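Local coordinates for protein peroxisomal catalase A (Saccharomyces cerevisiae, PDB 1A4E) that breaks down hydrogen peroxide into water and oxygen with the help of a heme cofactor, probably protecting the cell from the peroxide made by peroxisomal oxidases, at residues P170-V174 against H419-S423; P189-R193 against Y243-L248; F366-R372 against F382-Y388. All blocks are in the same frame, centred on the assembly; numbering follows the deposited sequence.

Overall arrangement
Contact 2 lies closest to the catalytic centre: the side chain of Tyr192 is about 8 Å from that of the active-site His56, about 10 Å from that of Asn129 and about 9 Å from a bound heme. Contact 1 stands further out, with the Val174 side chain about 12 Å from a heme, and ties a turn between two helices to the chain leaving strand 411-418. The 244 residues between its segments include both other contacts. Contact 3 belongs to the long connection between helix 332-348 and that strand, away from the annotated sites and among neighbouring subunits. Its centre is about 47 Å from that of contact 1 and about 43 Å from that of contact 2.

Contact 1 (P170-V174 against H419-S423); sequences PENQV and HWATS
Thr422 points its side chain at the turn 170-174. Thr422 CB rests 3.3 Å from Pro170 O. Beyond it, OG1 lies beside its own backbone N and anti to the carbonyl carbon (chi1 -48°), which carries the hydroxyl into the turn. There Thr422 OG1 donates to Pro170 O at 2.8 Å, in the carbonyl plane and on a lone pair, and accepts a weak bond from Val174 N. Thr422 CG2 ends at the margin, 4.0 Å from Pro170 O. Threonine suits the place because one hydroxyl can give and take at once. The backbone joins in as Thr422 N donates to Glu171 O at 3.3 Å, approaching from above the carbonyl plane. Alongside, Glu171 CB meets Ala421 CB at 3.6 Å, and Glu171 CG reaches the edge of the His419 ring, 3.8 Å from His419 CE1. The imidazole nitrogens are engaged elsewhere, ND1 with Glu18 of the second subunit and NE2 with Lys141. The turn joins helices 160-168 and 176-182, while 419-423 leaves strand 411-418. Hydroxyl and backbone polarity thus make the join, and the glutamate contributes its aliphatic part rather than its charge.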
# COMPACT_ATOMS: atom_id res chain seq x y z
N PRO B 170 38.27 -6.83 7.76
CA PRO B 170 38.78 -7.67 8.84
C PRO B 170 37.75 -8.18 9.83
O PRO B 170 37.73 -9.37 10.14
CB PRO B 170 39.85 -6.82 9.48
CG PRO B 170 40.41 -6.10 8.27
CD PRO B 170 39.13 -5.66 7.58
N GLU B 171 36.85 -7.29 10.26
CA GLU B 171 35.79 -7.64 11.20
C GLU B 171 34.64 -8.46 10.61
O GLU B 171 33.80 -8.97 11.34
CB GLU B 171 35.19 -6.38 11.85
CG GLU B 171 34.77 -5.21 10.97
CD GLU B 171 35.86 -4.19 10.58
OE1 GLU B 171 37.05 -4.43 10.78
OE2 GLU B 171 35.48 -3.14 10.07
N ASN B 172 34.61 -8.62 9.28
CA ASN B 172 33.61 -9.42 8.60
C ASN B 172 34.17 -10.76 8.14
O ASN B 172 33.39 -11.63 7.73
CB ASN B 172 33.09 -8.70 7.36
CG ASN B 172 32.49 -7.34 7.62
OD1 ASN B 172 32.02 -7.02 8.71
ND2 ASN B 172 32.50 -6.48 6.62
N GLN B 173 35.48 -11.01 8.25
CA GLN B 173 36.18 -12.20 7.75
C GLN B 173 35.68 -13.45 8.47
O GLN B 173 36.07 -14.58 8.00
CB GLN B 173 37.69 -12.06 7.98
CG GLN B 173 38.29 -10.84 7.27
CD GLN B 173 39.79 -10.69 7.51
OE1 GLN B 173 40.38 -11.50 8.21
NE2 GLN B 173 40.45 -9.69 6.96
N VAL B 174 34.89 -13.42 9.52
CA VAL B 174 34.26 -14.58 10.15
C VAL B 174 33.31 -15.28 9.17
O VAL B 174 32.82 -16.38 9.41
CB VAL B 174 33.54 -14.06 11.46
CG1 VAL B 174 32.31 -13.23 11.17
CG2 VAL B 174 33.16 -15.27 12.30
N HIS B 419 29.47 -5.41 18.96
CA HIS B 419 29.79 -5.79 17.60
C HIS B 419 30.73 -6.99 17.72
O HIS B 419 31.90 -6.86 18.09
CB HIS B 419 30.47 -4.62 16.89
CG HIS B 419 31.08 -4.86 15.51
ND1 HIS B 419 31.81 -3.97 14.85
CD2 HIS B 419 31.02 -5.99 14.74
CE1 HIS B 419 32.20 -4.52 13.72
NE2 HIS B 419 31.71 -5.73 13.66
N TRP B 420 30.19 -8.16 17.40
CA TRP B 420 30.92 -9.41 17.46
C TRP B 420 31.83 -9.58 16.24
O TRP B 420 31.69 -10.51 15.44
CB TRP B 420 29.87 -10.54 17.54
CG TRP B 420 30.30 -11.85 18.19
CD1 TRP B 420 31.55 -12.03 18.74
CD2 TRP B 420 29.51 -12.96 18.32
NE1 TRP B 420 31.54 -13.25 19.22
CE2 TRP B 420 30.36 -13.84 19.00
CE3 TRP B 420 28.22 -13.36 17.98
CZ2 TRP B 420 29.94 -15.12 19.35
CZ3 TRP B 420 27.80 -14.64 18.32
CH2 TRP B 420 28.65 -15.52 19.00
N ALA B 421 32.81 -8.68 16.10
CA ALA B 421 33.79 -8.69 15.03
C ALA B 421 34.62 -9.97 15.00
O ALA B 421 34.63 -10.70 15.99
CB ALA B 421 34.69 -7.50 15.21
N THR B 422 35.32 -10.29 13.90
CA THR B 422 36.20 -11.46 13.84
C THR B 422 37.14 -11.47 15.04
O THR B 422 37.84 -10.49 15.33
CB THR B 422 37.07 -11.46 12.56
OG1 THR B 422 36.18 -11.20 11.49
CG2 THR B 422 37.80 -12.79 12.30
N SER B 423 37.06 -12.57 15.79
CA SER B 423 37.89 -12.80 16.96
C SER B 423 39.37 -12.88 16.62
O SER B 423 39.71 -13.38 15.54
CB SER B 423 37.48 -14.11 17.64
OG SER B 423 36.14 -14.09 18.09
O HOH W 1 31.45 -9.79 12.79

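Contact 2 (P189-R193 against Y243-L248); sequences PANYR and YCQQDL
Tyr192 spreads its ring under Cys244, whose CB lies over the face, 4.0 Å from the ring centroid, in a CH-pi contact; the sulfur sits further off, Cys244 SG 4.8 Å from that centroid and nearly on the ring normal. A small, polarisable cysteine allows the helix to come this near, and Phe94 stacks on the same tyrosine. Asp247, one turn further along, receives Arg193. Arg193 NH1 is 2.9 Å from Asp247 OD1 in a salt bridge and donates to Asp247 OD2 at 3.0 Å in a nearly straight bond (166°), within the guanidinium plane and on the syn lone pair of OD2. A bend at chi3 (54°) in the arginine chain brings NH1 round to the carboxylate. The helix concerned, 243-253, thus presents its first turn to the loop that leads into strand 197-198, within the catalase family region and with the Tyr192 side chain about 9 Å from the heme. Between the two, one water accepts from Tyr192 N and donates to Cys244 O and to Asp247 OD2, so the carboxylate also helps to fix the loop backbone. The Asn191 amide lies almost parallel to that carboxylate, planes 16° apart, with Asn191 CB 3.2 Å from Asp247 OD2. Asn191 OD1 is bonded to Ser194 OG, while ND2 donates to a second water that also hydrogen-bonds to Tyr243 OH. The edge of the Tyr243 ring meets a backbone oxygen in its plane, Tyr243 CE2 3.3 Å from Ala190 O.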
# COMPACT_ATOMS: atom_id res chain seq x y z
N PRO B 189 23.96 -26.80 -6.54
CA PRO B 189 23.31 -28.11 -6.52
C PRO B 189 22.76 -28.51 -7.88
O PRO B 189 22.44 -27.65 -8.70
CB PRO B 189 22.21 -28.00 -5.50
CG PRO B 189 22.59 -26.81 -4.67
CD PRO B 189 23.21 -25.88 -5.69
N ALA B 190 22.63 -29.81 -8.14
CA ALA B 190 22.10 -30.30 -9.40
C ALA B 190 20.60 -30.03 -9.55
O ALA B 190 20.06 -29.93 -10.65
CB ALA B 190 22.32 -31.80 -9.51
N ASN B 191 19.97 -29.95 -8.37
CA ASN B 191 18.57 -29.65 -8.20
C ASN B 191 18.24 -29.56 -6.71
O ASN B 191 19.11 -29.79 -5.86
CB ASN B 191 17.72 -30.72 -8.86
CG ASN B 191 18.02 -32.15 -8.44
OD1 ASN B 191 17.80 -32.56 -7.31
ND2 ASN B 191 18.55 -32.95 -9.36
N TYR B 192 16.99 -29.23 -6.37
CA TYR B 192 16.54 -29.11 -4.98
C TYR B 192 16.40 -30.42 -4.23
O TYR B 192 16.43 -30.45 -2.99
CB TYR B 192 15.21 -28.36 -4.94
CG TYR B 192 15.30 -26.90 -5.37
CD1 TYR B 192 16.32 -26.10 -4.84
CD2 TYR B 192 14.38 -26.37 -6.28
CE1 TYR B 192 16.42 -24.77 -5.22
CE2 TYR B 192 14.48 -25.03 -6.66
CZ TYR B 192 15.51 -24.24 -6.13
OH TYR B 192 15.63 -22.92 -6.51
N ARG B 193 16.25 -31.51 -4.98
CA ARG B 193 16.13 -32.85 -4.40
C ARG B 193 17.48 -33.43 -4.00
O ARG B 193 17.55 -34.45 -3.33
CB ARG B 193 15.48 -33.77 -5.42
CG ARG B 193 14.08 -33.32 -5.78
CD ARG B 193 13.70 -33.73 -7.19
NE ARG B 193 13.87 -35.15 -7.41
CZ ARG B 193 14.59 -35.64 -8.42
NH1 ARG B 193 15.19 -34.86 -9.31
NH2 ARG B 193 14.73 -36.95 -8.52
N TYR B 243 15.35 -24.65 -14.58
CA TYR B 243 15.78 -26.04 -14.51
C TYR B 243 15.36 -26.76 -13.23
O TYR B 243 14.76 -27.83 -13.32
CB TYR B 243 17.29 -26.05 -14.67
CG TYR B 243 17.90 -27.44 -14.77
CD1 TYR B 243 17.79 -28.18 -15.95
CD2 TYR B 243 18.57 -27.97 -13.67
CE1 TYR B 243 18.34 -29.46 -16.02
CE2 TYR B 243 19.12 -29.24 -13.73
CZ TYR B 243 19.00 -29.98 -14.91
OH TYR B 243 19.56 -31.24 -14.97
N CYS B 244 15.65 -26.20 -12.05
CA CYS B 244 15.30 -26.83 -10.79
C CYS B 244 13.80 -26.81 -10.52
O CYS B 244 13.28 -27.75 -9.93
CB CYS B 244 16.05 -26.12 -9.66
SG CYS B 244 17.86 -26.25 -9.82
N GLN B 245 13.07 -25.77 -10.97
CA GLN B 245 11.62 -25.71 -10.86
C GLN B 245 10.99 -26.83 -11.69
O GLN B 245 10.09 -27.54 -11.23
CB GLN B 245 11.12 -24.33 -11.35
CG GLN B 245 9.62 -24.15 -11.62
CD GLN B 245 8.72 -24.51 -10.45
OE1 GLN B 245 8.87 -24.00 -9.35
NE2 GLN B 245 7.76 -25.40 -10.64
N GLN B 246 11.50 -27.00 -12.91
CA GLN B 246 11.04 -28.05 -13.80
C GLN B 246 11.36 -29.43 -13.22
O GLN B 246 10.54 -30.34 -13.31
CB GLN B 246 11.72 -27.88 -15.13
CG GLN B 246 11.20 -28.86 -16.14
CD GLN B 246 11.70 -28.62 -17.54
OE1 GLN B 246 11.45 -29.46 -18.41
NE2 GLN B 246 12.37 -27.52 -17.86
N ASP B 247 12.55 -29.58 -12.63
CA ASP B 247 12.96 -30.84 -12.03
C ASP B 247 12.04 -31.25 -10.88
O ASP B 247 11.60 -32.40 -10.82
CB ASP B 247 14.40 -30.70 -11.54
CG ASP B 247 14.88 -31.93 -10.79
OD1 ASP B 247 15.27 -32.92 -11.41
OD2 ASP B 247 14.83 -31.92 -9.56
N LEU B 248 11.76 -30.31 -9.96
CA LEU B 248 10.90 -30.58 -8.82
C LEU B 248 9.48 -30.89 -9.26
O LEU B 248 8.91 -31.88 -8.78
CB LEU B 248 10.91 -29.38 -7.88
CG LEU B 248 10.10 -29.49 -6.59
CD1 LEU B 248 10.59 -30.64 -5.72
CD2 LEU B 248 10.25 -28.18 -5.84
O HOH W 2 18.95 -32.70 -12.37
O HOH W 3 14.57 -29.47 -8.20

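Contact 3 (F366-R372 against F382-Y388); sequences FFNPAIR and FGSEPTY
Two beta turns in the long connection between helix 332-348 and strand 411-418, one type I (Asn368 to Ile371) and one type II' (Phe382 to Glu385), are joined by an aromatic cluster and one arginine. Phe367 points its edge at the face of Phe382, planes at 88° and centroids 5.4 Å apart, while Phe382 CZ sits over a face of Phe366, 3.6 Å from Phe366 CE2. Arg372, bent at chi2 and chi3 (-83°), folds its guanidinium between Phe382 CB over one face and Thr387 CG2 over the opposite one. Both end nitrogens grip one oxygen: Arg372 NH1 is 3.0 Å and Arg372 NH2 2.9 Å from Glu385 O. Arg372 NH1 shares its two hydrogens among three carbonyl oxygens, also meeting Pro369 O at 3.0 Å, in the carbonyl plane, and weakly Pro386 O. A leucine in place of Arg372 would probably leave the carbonyls of Pro369, Glu385 and Pro386 without these donors and the two turns less firmly joined. Gly383 takes the first corner (i+1) of the type II' turn, where positive phi suits a residue without a side chain. The Glu385 carboxylate instead pairs with Arg6 of the third subunit and Lys393; the Arg372 guanidinium is spent on backbone carbonyls, which its charge probably helps to stabilise.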
# COMPACT_ATOMS: atom_id res chain seq x y z
N PHE B 366 -6.73 -19.53 14.11
CA PHE B 366 -6.44 -18.23 14.68
C PHE B 366 -7.68 -17.68 15.39
O PHE B 366 -8.76 -17.57 14.81
CB PHE B 366 -5.98 -17.31 13.55
CG PHE B 366 -6.14 -15.81 13.76
CD1 PHE B 366 -5.59 -15.16 14.87
CD2 PHE B 366 -6.89 -15.08 12.82
CE1 PHE B 366 -5.78 -13.79 15.04
CE2 PHE B 366 -7.07 -13.71 13.00
CZ PHE B 366 -6.52 -13.07 14.11
N PHE B 367 -7.52 -17.37 16.67
CA PHE B 367 -8.57 -16.72 17.42
C PHE B 367 -7.92 -15.83 18.45
O PHE B 367 -7.24 -16.28 19.36
CB PHE B 367 -9.48 -17.73 18.14
CG PHE B 367 -10.49 -17.05 19.07
CD1 PHE B 367 -11.32 -16.03 18.58
CD2 PHE B 367 -10.54 -17.41 20.42
CE1 PHE B 367 -12.20 -15.36 19.45
CE2 PHE B 367 -11.42 -16.74 21.28
CZ PHE B 367 -12.25 -15.72 20.80
N ASN B 368 -8.14 -14.54 18.29
CA ASN B 368 -7.65 -13.59 19.26
C ASN B 368 -8.58 -12.38 19.20
O ASN B 368 -8.69 -11.74 18.15
CB ASN B 368 -6.22 -13.18 18.91
CG ASN B 368 -5.57 -12.42 20.05
OD1 ASN B 368 -6.12 -11.46 20.59
ND2 ASN B 368 -4.38 -12.85 20.46
N PRO B 369 -9.25 -12.03 20.30
CA PRO B 369 -10.21 -10.94 20.39
C PRO B 369 -9.68 -9.57 20.00
O PRO B 369 -10.41 -8.75 19.46
CB PRO B 369 -10.69 -10.96 21.82
CG PRO B 369 -10.48 -12.39 22.20
CD PRO B 369 -9.12 -12.70 21.60
N ALA B 370 -8.39 -9.33 20.26
CA ALA B 370 -7.78 -8.04 20.02
C ALA B 370 -7.00 -7.90 18.72
O ALA B 370 -6.49 -6.81 18.44
CB ALA B 370 -6.87 -7.73 21.19
N ILE B 371 -6.85 -8.97 17.92
CA ILE B 371 -6.20 -8.85 16.61
C ILE B 371 -7.36 -8.79 15.62
O ILE B 371 -7.93 -9.80 15.20
CB ILE B 371 -5.27 -10.09 16.38
CG1 ILE B 371 -4.13 -10.06 17.41
CG2 ILE B 371 -4.71 -10.07 14.96
CD1 ILE B 371 -3.16 -11.26 17.33
N ARG B 372 -7.75 -7.54 15.30
CA ARG B 372 -8.91 -7.26 14.46
C ARG B 372 -8.66 -6.23 13.37
O ARG B 372 -7.64 -5.53 13.36
CB ARG B 372 -10.08 -6.73 15.30
CG ARG B 372 -10.46 -7.53 16.53
CD ARG B 372 -11.02 -8.90 16.19
NE ARG B 372 -12.43 -8.86 15.86
CZ ARG B 372 -13.39 -8.94 16.80
NH1 ARG B 372 -13.10 -9.05 18.09
NH2 ARG B 372 -14.66 -8.97 16.43
N PHE B 382 -14.13 -12.19 13.18
CA PHE B 382 -14.75 -12.78 14.36
C PHE B 382 -16.15 -12.27 14.70
O PHE B 382 -16.63 -12.45 15.82
CB PHE B 382 -13.84 -12.60 15.60
CG PHE B 382 -12.47 -13.23 15.44
CD1 PHE B 382 -12.36 -14.55 14.97
CD2 PHE B 382 -11.33 -12.48 15.72
CE1 PHE B 382 -11.10 -15.11 14.77
CE2 PHE B 382 -10.08 -13.05 15.53
CZ PHE B 382 -9.96 -14.36 15.05
N GLY B 383 -16.83 -11.66 13.72
CA GLY B 383 -18.18 -11.16 13.88
C GLY B 383 -18.31 -10.14 15.00
O GLY B 383 -17.48 -9.24 15.17
N SER B 384 -19.35 -10.35 15.81
CA SER B 384 -19.63 -9.46 16.92
C SER B 384 -18.84 -9.73 18.20
O SER B 384 -19.12 -9.08 19.21
CB SER B 384 -21.13 -9.51 17.20
OG SER B 384 -21.56 -10.84 17.46
N GLU B 385 -17.87 -10.65 18.17
CA GLU B 385 -16.98 -10.93 19.30
C GLU B 385 -16.37 -9.66 19.86
O GLU B 385 -15.90 -8.83 19.08
CB GLU B 385 -15.79 -11.80 18.93
CG GLU B 385 -16.03 -13.29 18.92
CD GLU B 385 -16.28 -13.92 20.28
OE1 GLU B 385 -15.55 -13.63 21.23
OE2 GLU B 385 -17.22 -14.71 20.38
N PRO B 386 -16.37 -9.44 21.19
CA PRO B 386 -15.66 -8.34 21.83
C PRO B 386 -14.21 -8.17 21.39
O PRO B 386 -13.47 -9.11 21.12
CB PRO B 386 -15.82 -8.65 23.30
CG PRO B 386 -17.22 -9.21 23.34
CD PRO B 386 -17.21 -10.16 22.15
N THR B 387 -13.82 -6.91 21.29
CA THR B 387 -12.47 -6.57 20.88
C THR B 387 -11.48 -6.53 22.05
O THR B 387 -10.42 -5.90 22.00
CB THR B 387 -12.54 -5.22 20.17
OG1 THR B 387 -13.29 -4.37 21.04
CG2 THR B 387 -13.15 -5.30 18.78
N TYR B 388 -11.83 -7.24 23.12
CA TYR B 388 -11.04 -7.33 24.33
C TYR B 388 -11.53 -8.57 25.07
O TYR B 388 -12.45 -9.27 24.63
CB TYR B 388 -11.23 -6.06 25.18
CG TYR B 388 -12.59 -5.94 25.88
CD1 TYR B 388 -13.76 -5.83 25.13
CD2 TYR B 388 -12.64 -5.97 27.27
CE1 TYR B 388 -14.99 -5.75 25.78
CE2 TYR B 388 -13.87 -5.90 27.93
CZ TYR B 388 -15.03 -5.79 27.17
OH TYR B 388 -16.25 -5.73 27.81